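Local coordinates for protein Ac-ASP-7 (Ancylostoma caninum, PDB 3S6S) that is of unknown function but belongs to the secreted SCP/TAPS proteins of a hookworm, which are thought to act in host-parasite interactions, at residues D23-G28 and T98-K103; I33-A38 and E171-Y176; D6-G11 and A114-C119. One frame throughout, in Å; residues are numbered along the deposited sequence.

Interaction 1: residues D23-G28 and T98-K103; sequences DTFHNG and TFSADK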
loop_
_atom_site.group_PDB
_atom_site.type_symbol
_atom_site.label_atom_id
_atom_site.label_comp_id
_atom_site.label_asym_id
_atom_site.label_seq_id
_atom_site.Cartn_x
_atom_site.Cartn_y
_atom_site.Cartn_z
ATOM N N ASP A 23 -5.595 3.189 -2.582
ATOM C CA ASP A 23 -5.226 1.992 -3.311
ATOM C C ASP A 23 -4.629 2.328 -4.671
ATOM O O ASP A 23 -3.652 1.708 -5.095
ATOM C CB ASP A 23 -6.435 1.083 -3.471
ATOM C CG ASP A 23 -6.143 -0.104 -4.344
ATOM O OD1 ASP A 23 -6.352 -0.008 -5.577
ATOM O OD2 ASP A 23 -5.684 -1.123 -3.794
ATOM N N THR A 24 -5.198 3.323 -5.344
ATOM C CA THR A 24 -4.683 3.714 -6.655
ATOM C C THR A 24 -3.322 4.394 -6.535
ATOM O O THR A 24 -2.412 4.140 -7.331
ATOM C CB THR A 24 -5.671 4.620 -7.424
ATOM O OG1 THR A 24 -6.860 3.873 -7.745
ATOM C CG2 THR A 24 -5.038 5.102 -8.707
ATOM N N PHE A 25 -3.175 5.235 -5.517
ATOM C CA PHE A 25 -1.890 5.845 -5.232
ATOM C C PHE A 25 -0.823 4.781 -5.003
ATOM O O PHE A 25 0.266 4.845 -5.563
ATOM C CB PHE A 25 -1.987 6.748 -4.006
ATOM C CG PHE A 25 -0.659 7.256 -3.525
ATOM C CD1 PHE A 25 0.114 6.497 -2.653
ATOM C CD2 PHE A 25 -0.188 8.502 -3.935
ATOM C CE1 PHE A 25 1.340 6.962 -2.201
ATOM C CE2 PHE A 25 1.039 8.976 -3.507
ATOM C CZ PHE A 25 1.805 8.208 -2.626
ATOM N N HIS A 26 -1.129 3.800 -4.165
ATOM C CA HIS A 26 -0.179 2.716 -3.919
ATOM C C HIS A 26 0.130 1.910 -5.166
ATOM O O HIS A 26 1.288 1.798 -5.565
ATOM C CB HIS A 26 -0.698 1.769 -2.833
ATOM C CG HIS A 26 -0.451 2.262 -1.444
ATOM N ND1 HIS A 26 -1.230 3.232 -0.850
ATOM C CD2 HIS A 26 0.490 1.923 -0.532
ATOM C CE1 HIS A 26 -0.791 3.452 0.377
ATOM N NE2 HIS A 26 0.259 2.678 0.589
ATOM N N ASN A 27 -0.897 1.329 -5.783
ATOM C CA ASN A 27 -0.624 0.374 -6.858
ATOM C C ASN A 27 -0.228 1.025 -8.171
ATOM O O ASN A 27 0.570 0.464 -8.944
ATOM C CB ASN A 27 -1.753 -0.649 -7.008
ATOM C CG ASN A 27 -1.718 -1.696 -5.902
ATOM O OD1 ASN A 27 -0.678 -2.342 -5.670
ATOM N ND2 ASN A 27 -2.830 -1.834 -5.179
ATOM N N GLY A 28 -0.752 2.226 -8.401
ATOM C CA GLY A 28 -0.285 3.048 -9.504
ATOM C C GLY A 28 1.216 3.281 -9.451
ATOM O O GLY A 28 1.916 3.134 -10.456
ATOM N N THR A 98 1.773 15.143 -0.623
ATOM C CA THR A 98 2.749 15.445 0.403
ATOM C C THR A 98 3.384 14.143 0.920
ATOM O O THR A 98 4.595 14.040 1.052
ATOM C CB THR A 98 2.103 16.271 1.531
ATOM O OG1 THR A 98 1.728 17.551 1.003
ATOM C CG2 THR A 98 3.069 16.458 2.678
ATOM N N PHE A 99 2.543 13.149 1.158
ATOM C CA PHE A 99 2.962 11.842 1.621
ATOM C C PHE A 99 3.990 11.220 0.677
ATOM O O PHE A 99 4.937 10.568 1.122
ATOM C CB PHE A 99 1.717 10.942 1.715
ATOM C CG PHE A 99 2.001 9.529 2.161
ATOM C CD1 PHE A 99 1.593 8.453 1.386
ATOM C CD2 PHE A 99 2.658 9.277 3.365
ATOM C CE1 PHE A 99 1.825 7.158 1.790
ATOM C CE2 PHE A 99 2.899 7.980 3.778
ATOM C CZ PHE A 99 2.486 6.913 2.989
ATOM N N SER A 100 3.789 11.410 -0.624
ATOM C CA SER A 100 4.680 10.828 -1.616
ATOM C C SER A 100 6.053 11.483 -1.637
ATOM O O SER A 100 6.950 10.989 -2.308
ATOM C CB SER A 100 4.076 10.904 -3.020
ATOM O OG SER A 100 4.097 12.232 -3.507
ATOM N N ALA A 101 6.219 12.591 -0.921
ATOM C CA ALA A 101 7.534 13.215 -0.814
ATOM C C ALA A 101 8.266 12.819 0.481
ATOM O O ALA A 101 9.342 13.344 0.771
ATOM C CB ALA A 101 7.433 14.735 -0.930
ATOM N N ASP A 102 7.682 11.908 1.253
ATOM C CA ASP A 102 8.330 11.401 2.459
ATOM C C ASP A 102 9.046 10.083 2.177
ATOM O O ASP A 102 8.423 9.012 2.119
ATOM C CB ASP A 102 7.316 11.223 3.582
ATOM C CG ASP A 102 7.963 10.815 4.885
ATOM O OD1 ASP A 102 8.599 11.674 5.526
ATOM O OD2 ASP A 102 7.825 9.641 5.272
ATOM N N LYS A 103 10.361 10.165 2.004
ATOM C CA LYS A 103 11.116 9.046 1.472
ATOM C C LYS A 103 11.003 7.823 2.355
ATOM O O LYS A 103 11.037 6.705 1.866
ATOM C CB LYS A 103 12.586 9.435 1.274
#

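Interaction 2: residues I33-A38 and E171-Y176; sequences IAKGEA and EWNLCY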
loop_
_atom_site.group_PDB
_atom_site.type_symbol
_atom_site.label_atom_id
_atom_site.label_comp_id
_atom_site.label_asym_id
_atom_site.label_seq_id
_atom_site.Cartn_x
_atom_site.Cartn_y
_atom_site.Cartn_z
ATOM N N ILE A 33 6.869 1.700 -10.994
ATOM C CA ILE A 33 8.187 1.263 -10.549
ATOM C C ILE A 33 8.563 -0.066 -11.187
ATOM O O ILE A 33 9.698 -0.244 -11.635
ATOM C CB ILE A 33 8.274 1.162 -9.038
ATOM C CG1 ILE A 33 7.978 2.524 -8.420
ATOM C CG2 ILE A 33 9.656 0.663 -8.615
ATOM C CD1 ILE A 33 8.354 2.620 -6.976
ATOM N N ALA A 34 7.606 -0.990 -11.243
ATOM C CA ALA A 34 7.845 -2.303 -11.838
ATOM C C ALA A 34 8.370 -2.156 -13.261
ATOM O O ALA A 34 9.264 -2.883 -13.685
ATOM C CB ALA A 34 6.571 -3.135 -11.833
ATOM N N LYS A 35 7.804 -1.211 -13.993
ATOM C CA LYS A 35 8.197 -0.988 -15.376
ATOM C C LYS A 35 9.414 -0.074 -15.427
ATOM O O LYS A 35 9.772 0.445 -16.485
ATOM C CB LYS A 35 7.038 -0.382 -16.159
ATOM C CG LYS A 35 5.832 -1.296 -16.256
ATOM C CD LYS A 35 4.523 -0.494 -16.337
ATOM C CE LYS A 35 4.190 -0.062 -17.767
ATOM N NZ LYS A 35 3.080 0.951 -17.805
ATOM N N GLY A 36 10.033 0.125 -14.265
ATOM C CA GLY A 36 11.230 0.937 -14.149
ATOM C C GLY A 36 11.075 2.361 -14.649
ATOM O O GLY A 36 12.070 3.007 -14.997
ATOM N N GLU A 37 9.844 2.864 -14.675
ATOM C CA GLU A 37 9.604 4.205 -15.202
ATOM C C GLU A 37 8.941 5.176 -14.224
ATOM O O GLU A 37 8.163 6.045 -14.626
ATOM C CB GLU A 37 8.812 4.134 -16.503
ATOM C CG GLU A 37 7.377 3.736 -16.343
ATOM C CD GLU A 37 6.841 3.100 -17.601
ATOM O OE1 GLU A 37 5.615 3.143 -17.815
ATOM O OE2 GLU A 37 7.653 2.546 -18.374
ATOM N N ALA A 38 9.265 5.038 -12.942
ATOM C CA ALA A 38 8.860 6.025 -11.958
ATOM C C ALA A 38 10.091 6.854 -11.618
ATOM O O ALA A 38 11.104 6.332 -11.140
ATOM C CB ALA A 38 8.297 5.357 -10.726
ATOM N N GLU A 171 -1.138 -9.599 -13.357
ATOM C CA GLU A 171 -2.271 -8.976 -14.013
ATOM C C GLU A 171 -1.972 -7.752 -14.861
ATOM O O GLU A 171 -2.085 -7.808 -16.090
ATOM C CB GLU A 171 -3.431 -8.727 -13.057
ATOM C CG GLU A 171 -4.639 -9.612 -13.388
ATOM C CD GLU A 171 -4.624 -10.137 -14.835
ATOM O OE1 GLU A 171 -4.381 -9.337 -15.772
ATOM O OE2 GLU A 171 -4.836 -11.356 -15.029
ATOM N N TRP A 172 -1.621 -6.646 -14.230
ATOM C CA TRP A 172 -1.287 -5.457 -15.000
ATOM C C TRP A 172 0.189 -5.154 -14.733
ATOM O O TRP A 172 0.540 -4.112 -14.193
ATOM C CB TRP A 172 -2.168 -4.288 -14.574
ATOM C CG TRP A 172 -3.662 -4.549 -14.587
ATOM C CD1 TRP A 172 -4.529 -4.368 -15.645
ATOM C CD2 TRP A 172 -4.474 -4.989 -13.483
ATOM N NE1 TRP A 172 -5.812 -4.672 -15.264
ATOM C CE2 TRP A 172 -5.810 -5.060 -13.949
ATOM C CE3 TRP A 172 -4.199 -5.332 -12.149
ATOM C CZ2 TRP A 172 -6.870 -5.456 -13.129
ATOM C CZ3 TRP A 172 -5.253 -5.732 -11.333
ATOM C CH2 TRP A 172 -6.574 -5.798 -11.831
ATOM N N ASN A 173 1.027 -6.099 -15.137
ATOM C CA ASN A 173 2.421 -6.226 -14.715
ATOM C C ASN A 173 2.670 -6.145 -13.200
ATOM O O ASN A 173 3.767 -5.814 -12.746
ATOM C CB ASN A 173 3.395 -5.371 -15.550
ATOM C CG ASN A 173 3.150 -3.890 -15.417
ATOM O OD1 ASN A 173 2.670 -3.241 -16.360
ATOM N ND2 ASN A 173 3.493 -3.331 -14.252
ATOM N N LEU A 174 1.643 -6.484 -12.430
ATOM C CA LEU A 174 1.811 -6.712 -11.007
ATOM C C LEU A 174 1.527 -8.180 -10.709
ATOM O O LEU A 174 0.666 -8.783 -11.353
ATOM C CB LEU A 174 0.893 -5.796 -10.193
ATOM C CG LEU A 174 1.231 -4.301 -10.284
ATOM C CD1 LEU A 174 0.151 -3.469 -9.638
ATOM C CD2 LEU A 174 2.593 -4.016 -9.649
ATOM N N CYS A 175 2.286 -8.748 -9.765
ATOM C CA CYS A 175 2.021 -10.075 -9.211
ATOM C C CYS A 175 1.038 -9.983 -8.044
ATOM O O CYS A 175 1.156 -9.109 -7.188
ATOM C CB CYS A 175 3.319 -10.728 -8.740
ATOM S SG CYS A 175 4.564 -10.934 -10.043
ATOM N N TYR A 176 0.056 -10.872 -8.017
ATOM C CA TYR A 176 -0.899 -10.910 -6.914
ATOM C C TYR A 176 -0.933 -12.289 -6.263
ATOM O O TYR A 176 -1.111 -13.298 -6.942
ATOM C CB TYR A 176 -2.305 -10.536 -7.394
ATOM C CG TYR A 176 -2.466 -9.094 -7.818
ATOM C CD1 TYR A 176 -2.122 -8.677 -9.105
ATOM C CD2 TYR A 176 -2.964 -8.148 -6.940
ATOM C CE1 TYR A 176 -2.277 -7.358 -9.500
ATOM C CE2 TYR A 176 -3.112 -6.831 -7.323
ATOM C CZ TYR A 176 -2.774 -6.445 -8.611
ATOM O OH TYR A 176 -2.928 -5.134 -8.988
#

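Interaction 3: residues D6-G11 and A114-C119; sequences DNQGSG and ATRFGC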
loop_
_atom_site.group_PDB
_atom_site.type_symbol
_atom_site.label_atom_id
_atom_site.label_comp_id
_atom_site.label_asym_id
_atom_site.label_seq_id
_atom_site.Cartn_x
_atom_site.Cartn_y
_atom_site.Cartn_z
ATOM N N ASP A 6 -9.671 -6.703 -3.908
ATOM C CA ASP A 6 -10.150 -6.669 -2.551
ATOM C C ASP A 6 -10.235 -8.070 -1.979
ATOM O O ASP A 6 -10.716 -8.982 -2.642
ATOM C CB ASP A 6 -11.552 -6.129 -2.615
ATOM C CG ASP A 6 -11.808 -5.108 -1.593
ATOM O OD1 ASP A 6 -11.825 -5.489 -0.389
ATOM O OD2 ASP A 6 -12.020 -3.937 -2.012
ATOM N N ASN A 7 -9.779 -8.243 -0.742
ATOM C CA ASN A 7 -9.913 -9.520 -0.052
ATOM C C ASN A 7 -10.439 -9.286 1.354
ATOM O O ASN A 7 -10.138 -8.252 1.971
ATOM C CB ASN A 7 -8.576 -10.262 -0.011
ATOM C CG ASN A 7 -8.730 -11.733 0.353
ATOM O OD1 ASN A 7 -7.811 -12.352 0.888
ATOM N ND2 ASN A 7 -9.899 -12.301 0.051
ATOM N N GLN A 8 -11.275 -10.212 1.826
ATOM C CA GLN A 8 -11.727 -10.228 3.214
ATOM C C GLN A 8 -12.913 -9.339 3.584
ATOM O O GLN A 8 -13.821 -9.079 2.777
ATOM C CB GLN A 8 -10.569 -9.866 4.144
ATOM C CG GLN A 8 -10.153 -10.973 5.058
ATOM C CD GLN A 8 -9.361 -12.022 4.343
ATOM O OE1 GLN A 8 -8.127 -11.984 4.341
ATOM N NE2 GLN A 8 -10.056 -12.971 3.720
ATOM N N GLY A 9 -12.869 -8.884 4.843
ATOM C CA GLY A 9 -13.934 -8.107 5.468
ATOM C C GLY A 9 -13.934 -8.165 6.999
ATOM O O GLY A 9 -13.335 -9.077 7.584
ATOM N N SER A 10 -14.574 -7.198 7.667
ATOM C CA SER A 10 -15.230 -6.044 7.036
ATOM C C SER A 10 -15.786 -5.064 8.075
ATOM O O SER A 10 -16.999 -5.006 8.302
ATOM C CB SER A 10 -16.360 -6.475 6.093
ATOM O OG SER A 10 -16.581 -5.472 5.123
ATOM N N GLY A 11 -14.900 -4.276 8.677
ATOM C CA GLY A 11 -13.502 -4.270 8.290
ATOM C C GLY A 11 -13.309 -3.095 7.360
ATOM O O GLY A 11 -12.811 -2.052 7.759
ATOM N N ALA A 114 5.857 -6.717 -0.125
ATOM C CA ALA A 114 4.556 -6.563 0.518
ATOM C C ALA A 114 3.501 -7.043 -0.481
ATOM O O ALA A 114 3.664 -6.855 -1.678
ATOM C CB ALA A 114 4.316 -5.100 0.928
ATOM N N THR A 115 2.432 -7.667 -0.001
ATOM C CA THR A 115 1.419 -8.228 -0.894
ATOM C C THR A 115 -0.005 -7.836 -0.533
ATOM O O THR A 115 -0.937 -8.089 -1.313
ATOM C CB THR A 115 1.454 -9.767 -0.922
ATOM O OG1 THR A 115 0.882 -10.286 0.282
ATOM C CG2 THR A 115 2.866 -10.284 -1.111
ATOM N N ARG A 116 -0.186 -7.256 0.656
ATOM C CA ARG A 116 -1.488 -6.747 1.044
ATOM C C ARG A 116 -1.393 -5.660 2.101
ATOM O O ARG A 116 -0.394 -5.568 2.827
ATOM C CB ARG A 116 -2.453 -7.869 1.466
ATOM C CG ARG A 116 -1.936 -8.823 2.498
ATOM C CD ARG A 116 -3.063 -9.728 2.993
ATOM N NE ARG A 116 -3.167 -10.972 2.238
ATOM C CZ ARG A 116 -4.313 -11.622 2.021
ATOM N NH1 ARG A 116 -5.460 -11.137 2.493
ATOM N NH2 ARG A 116 -4.318 -12.749 1.317
ATOM N N PHE A 117 -2.431 -4.824 2.146
ATOM C CA PHE A 117 -2.506 -3.712 3.068
ATOM C C PHE A 117 -3.956 -3.285 3.244
ATOM O O PHE A 117 -4.818 -3.670 2.467
ATOM C CB PHE A 117 -1.675 -2.522 2.563
ATOM C CG PHE A 117 -2.357 -1.692 1.486
ATOM C CD1 PHE A 117 -2.965 -2.290 0.387
ATOM C CD2 PHE A 117 -2.376 -0.307 1.570
ATOM C CE1 PHE A 117 -3.564 -1.513 -0.610
ATOM C CE2 PHE A 117 -2.983 0.471 0.585
ATOM C CZ PHE A 117 -3.578 -0.134 -0.506
ATOM N N GLY A 118 -4.197 -2.470 4.261
ATOM C CA GLY A 118 -5.464 -1.813 4.468
ATOM C C GLY A 118 -5.231 -0.513 5.228
ATOM O O GLY A 118 -4.225 -0.372 5.933
ATOM N N CYS A 119 -6.148 0.446 5.082
ATOM C CA CYS A 119 -5.980 1.739 5.739
ATOM C C CYS A 119 -7.251 2.184 6.438
ATOM O O CYS A 119 -8.350 1.752 6.105
ATOM C CB CYS A 119 -5.551 2.807 4.732
ATOM S SG CYS A 119 -4.254 2.263 3.603
#

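Interaction 1: residues D23-G28 and T98-K103
Phe25 on helix 16-34 meets Phe99, on helix 88-99, and Ser100, beside it in the turn from Phe99 to Asp102. The contact is a small example of two helices of the alpha-beta-alpha sandwich of the SCP/TAPS (CAP) family joined through aromatic rings while their backbones stay well apart: the nearest CA atoms, those of Phe25 and Ser100, are 9.0 Å from each other. Along the first segment, Asp23 lies on a different side of the helix, and Phe25 does the touching. Its CG is anti to the backbone N (chi1 171°), and this places the ring on the side of helix 16-34 that faces Phe99 and Ser100. The far edge of the ring, CZ and CE2, takes the CB of Ser100 near the ring plane, CZ to CB being 3.5 Å. On its CE1 side the same ring approaches Phe99, with Phe25 CE1 3.9 Å from Phe99 CD1. The two form an inclined ring pair, planes at 40° and centroids 5.9 Å apart. His26 ND1 sits at the edge of the Phe25 ring and bonds to the carbonyl of Ile22, while NE2 bonds to the hydroxyl of Tyr140. Asn27, one turn on from Asp23, gives a weak hydrogen bond from ND2 to Asp23 OD2, and its OD1 accepts from the backbone N of Leu50. Across the contact, Phe99 also meets the ring of Phe80 and side chains of helix 103-110. Ser100 offers its CB to Phe25 while its hydroxyl is held by the carbonyl of Glu97. The chemistry is therefore apolar, and the join rests on ring shape and van der Waals packing.

Interaction 2: residues I33-A38 and E171-Y176
Lys35, at the end of helix 16-34, lays its aliphatic chain across the side-chain amide of Asn173, the two side chains running roughly perpendicular to each other. From CB the chain turns with CG anti to the carbonyl carbon (chi1 -64°), which brings CG to 3.7 Å from Asn173 ND2. The next carbon comes closer: Lys35 CD stands 3.3 Å from Asn173 OD1. A bend at chi3 (85°) then carries the chain onward; CE is still 3.8 Å from Asn173 OD1, while the ammonium group turns to its own segment and forms a weak salt bridge, Lys35 NZ to Glu37 OE1 at 3.4 Å. The methylenes, rather than the charge, therefore make the contact. Beside them, the methyl CB of Ala34 packs 3.9 Å from Asn173 ND2. Lys35 is the first residue to leave helical angles, and Gly36, with positive phi, is the C-prime residue of a Schellman motif, with Glu37 N bonded to Arg32 O and Gly36 N to Ile33 O. The contact thus places the C-terminal end of helix 16-34 against the turn between the short antiparallel strands 169-170 and 175-176. Asn173 also touches Gln31 on that helix, and Cys175, disulfide-bonded to Cys162, pairs through its backbone with Met47 and Gly49.

Interaction 3: residues D6-G11 and A114-C119
Arg116 of strand 116-123 and Asn7 of strand 6-7 are joined by a hydrogen bond between their side chains, a surface bridge near one edge of the mixed sheet of the SCP/TAPS fold. Arg116 NH1 donates to Asn7 OD1 at 3.1 Å, with a moderately bent N-H...O angle of 148°. The donor is tilted from the carbonyl plane, and the amide and guanidinium planes are turned 55° against each other, so the two flat groups meet askew. Asn7 CG is anti to the backbone N (chi1 -165°), and a bend at chi3 of Arg116 carries the guanidinium to the amide oxygen. A second close polar approach comes from Gln8, whose OE1 lies 3.4 Å from the same Arg116 NH1; here the amide and guanidinium planes are almost parallel. The charge itself is met by Asp53, whose OD2 forms a salt bridge with Arg116 NH1; the carboxylate probably dominates the electrostatics of that nitrogen. Strand 51-53 runs between the two strands of the contact in the sheet. Asn7 bonds through its backbone to Tyr52 and Cys54, whereas Phe117 pairs with Val51. Arg116 and Asn7 together reach across strand 51-53, the arginine touching Val51 and Leu56 of helix 54-65.

How the interactions relate
Helix 16-34 serves interactions 1 and 2 at different points of its length: its middle meets residues 99-100, its C-terminal end the turn before strand 175-176. The two patches touch where Leu174 CD1 packs on the carbonyl of Asn27. Interaction 3 joins strands of the mixed sheet, yet its Phe117 lies against His26 and Asp23, tying the sheet to the same helix, although interactions 1 and 3 lie on opposite sides of the chain's centre. Chemistry follows place. Interaction 1, partly buried, is aromatic and apolar; interaction 2, also partly buried, sets lysine methylenes on an amide; interaction 3, at the surface, is polar and charge-assisted. Interactions 2 and 3 do not touch, their nearest atoms being about 6 Å apart.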